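Local coordinates for protein CT_858 (PDB 3DOR), which cleaves proteins as the secreted chlamydial protease CPAF, probably by a serine-type mechanism, and is present here in its mature, dimeric form, at the interface of chains A and B. Coordinates in Å, arbitrary orientation; residue numbers count along the deposited sequence, not the author numbering. Chains: chain A/B, Protein CT_858.

Contact 1: the interface of chains A and B. Residues chain A 19-20, 369-370, 431-432; chain B 201, 504.
The terminal guanidinium nitrogen NH2 of B:Arg504 forms a salt bridge with the carboxylate oxygen OE2 of A:Glu432, 3.3 Å away. The two flat groups are turned 74° against each other, so the carboxylate does not lie flat beside the guanidinium as in a paired, two-pronged bridge; the pull is mainly between OE2 and one terminal nitrogen. The same NH2 also lies 3.7 Å from the backbone carbonyl O of A:Gln19, near the C-terminal end of helix 2-21. That helix end would be expected to add a mild negative field that suits a cationic group. Nearer the stem of the side chain, NE of B:Arg504 makes a weak hydrogen bond to the carbonyl O of A:Leu370, at 3.5 Å and 142° at the hydrogen.

Reaching between helix 2-21 and the loops of A:Leu370 and A:Glu432 takes a long side chain. B:Arg504 bends about its CB-CG bond (chi2 -84°), is extended about CG-CD, and turns again about CD-NE, which carries the guanidinium into place. A:Val20 lies alongside B:Arg504 from CG to the guanidinium, the two side chains sliding past each other in opposite directions. Its CG1 meets CG of B:Arg504 at 3.8 Å and also covers one guanidinium face, near the rim. A branched aliphatic residue suits this place, since it can pack on both the methylenes and the flat cation without competing for its N-H groups. A:Ile369 crosses at about a right angle, its CD1 4.1 Å from NH2 of B:Arg504.

Beside this polar grip, the methyl CD1 of B:Ile201 meets CD1 of A:Ile431 at 3.6 Å, two isoleucine ends in van der Waals contact. CG2 of B:Ile201 touches A:Glu432 at OE2 and CG, and so packs against the side chain that holds the arginine. Charge pairing and a greasy flank together let one long arginine of one subunit plug into its neighbour and help hold the protease dimer together.

Contact 2: the interface of chains A and B. Residues chain A 79, 81, 190-191; chain B 372, 375-376, 379.
Helix 372-384 of chain B presents one side of its first turns, B:Gln372, B:Val375, B:Val376 and B:Leu379, to two loop segments of chain A. One follows strand 75-78 and contributes A:Phe79; the other, after strand 185-187, brings A:Gly190 and A:Val191. The helix positions differ by three or four residues, the spacing that lines side chains up on one side of a helix.

A:Val191 lies over the middle of this row and divides its two methyls along it. With CG1 anti to the backbone N (chi1 -177°), CG1 is directed toward the start of the helix, where it meets CB of B:Gln372 at 3.5 Å and CG1 of B:Val375 at 4.0 Å. CG2 points the other way, 3.9 Å from CD1 of B:Leu379, with CG2 of B:Val376 slightly farther off. Valine suits the spot because its fork of two methyls can touch successive helix residues at once while staying short. B:Gln372 takes part with its aliphatic CB, and its bent chain carries the amide away from A:Val191.

A:Phe79 comes in across B:Val376 at about a right angle. The phenylalanine CB rests 3.5 Å from CG2 of B:Val376, and the ring adds its CD2 flank at 3.7 Å, so the methyl touches the root and near rim of the aromatic group and does not sit over its centre. On B:Val376 the anti placement of CG1 to the backbone N (chi1 175°) leaves CG2 as the branch turned toward chain A, where it serves both A:Phe79 and A:Val191. The contacts among these side chains are van der Waals in kind, as valines, leucine and phenylalanine would suggest. At the far end, A:Gly190 has no side chain, so B:Leu379 packs directly on the backbone: its CD1 methyl lies 3.9 Å from the carbonyl carbon C of A:Gly190.

Contact 1: the interface of chains A and B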
# COMPACT_ATOMS: atom_id res chain seq x y z
N GLN A 19 -15.21 15.49 1.47
CA GLN A 19 -15.70 16.32 0.38
C GLN A 19 -15.20 15.93 -1.00
O GLN A 19 -15.85 16.24 -1.99
CB GLN A 19 -15.41 17.79 0.66
CG GLN A 19 -16.42 18.40 1.62
CD GLN A 19 -16.14 19.83 2.00
OE1 GLN A 19 -15.07 20.15 2.54
NE2 GLN A 19 -17.09 20.71 1.71
N VAL A 20 -14.06 15.24 -1.07
CA VAL A 20 -13.55 14.86 -2.38
C VAL A 20 -13.63 13.37 -2.71
O VAL A 20 -13.54 13.00 -3.88
CB VAL A 20 -12.08 15.32 -2.57
CG1 VAL A 20 -12.00 16.84 -2.49
CG2 VAL A 20 -11.17 14.67 -1.53
N ILE A 369 -17.69 8.77 -7.19
CA ILE A 369 -17.12 10.09 -6.98
C ILE A 369 -15.74 9.96 -7.62
O ILE A 369 -15.00 9.02 -7.33
CB ILE A 369 -17.00 10.45 -5.48
CG1 ILE A 369 -16.36 11.83 -5.34
CG2 ILE A 369 -16.21 9.38 -4.72
CD1 ILE A 369 -16.86 12.61 -4.16
N LEU A 370 -15.40 10.88 -8.51
CA LEU A 370 -14.13 10.78 -9.22
C LEU A 370 -13.04 11.81 -8.93
O LEU A 370 -13.30 12.94 -8.50
CB LEU A 370 -14.39 10.78 -10.74
CG LEU A 370 -15.50 9.89 -11.29
CD1 LEU A 370 -15.65 10.16 -12.78
CD2 LEU A 370 -15.19 8.43 -11.04
N ILE A 431 -18.60 14.50 -11.68
CA ILE A 431 -17.65 13.84 -10.80
C ILE A 431 -17.97 13.79 -9.31
O ILE A 431 -17.29 13.09 -8.56
CB ILE A 431 -16.25 14.46 -10.95
CG1 ILE A 431 -16.27 15.90 -10.44
CG2 ILE A 431 -15.84 14.45 -12.41
CD1 ILE A 431 -14.91 16.58 -10.46
N GLU A 432 -18.97 14.54 -8.86
CA GLU A 432 -19.34 14.52 -7.45
C GLU A 432 -20.03 13.20 -7.13
O GLU A 432 -19.74 12.55 -6.14
CB GLU A 432 -20.29 15.68 -7.12
CG GLU A 432 -19.72 17.05 -7.43
CD GLU A 432 -18.45 17.35 -6.64
OE1 GLU A 432 -18.50 17.37 -5.39
OE2 GLU A 432 -17.40 17.55 -7.28
N ILE B 201 -19.02 21.57 -13.41
CA ILE B 201 -19.22 20.68 -12.27
C ILE B 201 -20.44 21.10 -11.45
O ILE B 201 -20.43 22.16 -10.81
CB ILE B 201 -17.99 20.65 -11.33
CG1 ILE B 201 -16.79 20.05 -12.06
CG2 ILE B 201 -18.32 19.83 -10.08
CD1 ILE B 201 -15.52 20.01 -11.22
N ARG B 504 -7.99 16.12 -5.54
CA ARG B 504 -8.43 16.62 -6.84
C ARG B 504 -7.29 17.33 -7.58
O ARG B 504 -7.51 17.94 -8.63
CB ARG B 504 -9.59 17.61 -6.66
CG ARG B 504 -10.87 17.03 -6.07
CD ARG B 504 -11.72 16.38 -7.14
NE ARG B 504 -12.99 15.85 -6.62
CZ ARG B 504 -13.92 16.59 -6.02
NH1 ARG B 504 -13.74 17.90 -5.86
NH2 ARG B 504 -15.04 16.02 -5.58

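Contact 2: the interface of chains A and B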
# COMPACT_ATOMS: atom_id res chain seq x y z
N PHE A 79 -3.27 3.29 15.81
CA PHE A 79 -2.10 2.53 16.24
C PHE A 79 -2.16 2.54 17.77
O PHE A 79 -1.45 3.31 18.42
CB PHE A 79 -0.80 3.20 15.77
CG PHE A 79 -0.56 3.12 14.28
CD1 PHE A 79 -0.58 4.29 13.50
CD2 PHE A 79 -0.28 1.91 13.66
CE1 PHE A 79 -0.32 4.24 12.11
CE2 PHE A 79 -0.02 1.84 12.28
CZ PHE A 79 -0.04 3.02 11.50
N ILE A 81 -3.06 -0.39 21.17
CA ILE A 81 -3.39 -1.77 21.51
C ILE A 81 -4.21 -1.97 22.78
O ILE A 81 -4.53 -3.11 23.14
CB ILE A 81 -2.12 -2.63 21.61
CG1 ILE A 81 -1.22 -2.12 22.73
CG2 ILE A 81 -1.38 -2.61 20.27
CD1 ILE A 81 -0.12 -3.10 23.10
N GLY A 190 0.18 0.08 24.92
CA GLY A 190 1.63 -0.02 24.80
C GLY A 190 2.21 1.16 24.05
O GLY A 190 3.41 1.41 24.07
N VAL A 191 1.34 1.90 23.37
CA VAL A 191 1.76 3.08 22.62
C VAL A 191 1.56 4.32 23.49
O VAL A 191 0.44 4.83 23.61
CB VAL A 191 0.93 3.23 21.33
CG1 VAL A 191 1.45 4.42 20.52
CG2 VAL A 191 1.00 1.95 20.50
N GLN B 372 3.35 7.21 16.22
CA GLN B 372 2.95 5.95 16.83
C GLN B 372 3.00 4.77 15.81
O GLN B 372 2.98 3.60 16.22
CB GLN B 372 1.56 6.05 17.45
CG GLN B 372 0.62 7.08 16.88
CD GLN B 372 0.92 8.51 17.31
OE1 GLN B 372 0.68 8.90 18.45
NE2 GLN B 372 1.43 9.31 16.38
N VAL B 375 6.14 3.24 16.59
CA VAL B 375 6.06 2.65 17.91
C VAL B 375 5.46 1.26 17.82
O VAL B 375 5.96 0.33 18.44
CB VAL B 375 5.21 3.50 18.87
CG1 VAL B 375 5.08 2.80 20.21
CG2 VAL B 375 5.87 4.88 19.07
N VAL B 376 4.43 1.10 17.00
CA VAL B 376 3.80 -0.21 16.84
C VAL B 376 4.78 -1.21 16.25
O VAL B 376 4.81 -2.37 16.66
CB VAL B 376 2.54 -0.13 15.96
CG1 VAL B 376 1.99 -1.54 15.70
CG2 VAL B 376 1.49 0.73 16.66
N LEU B 379 7.00 -2.47 19.00
CA LEU B 379 6.27 -3.41 19.83
C LEU B 379 6.16 -4.76 19.13
O LEU B 379 6.37 -5.81 19.75
CB LEU B 379 4.86 -2.87 20.13
CG LEU B 379 4.73 -1.65 21.05
CD1 LEU B 379 3.30 -1.14 21.05
CD2 LEU B 379 5.15 -2.04 22.46

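Contact 1 and contact 2 are centred about 35 Å apart, so the two subunits are held at well-separated points. They are nevertheless linked through one stretch of sequence: the loop at residues 369-370, used by chain A in contact 1, leads into the helix starting at residue 372, which chain B uses in contact 2. Because the interface is two-fold symmetric, each subunit offers both elements, and contact 1 adjoins the twin of contact 2. Charged and apolar grips thus occur at both ends of the interface, an arrangement that probably resists rocking of one subunit on the other.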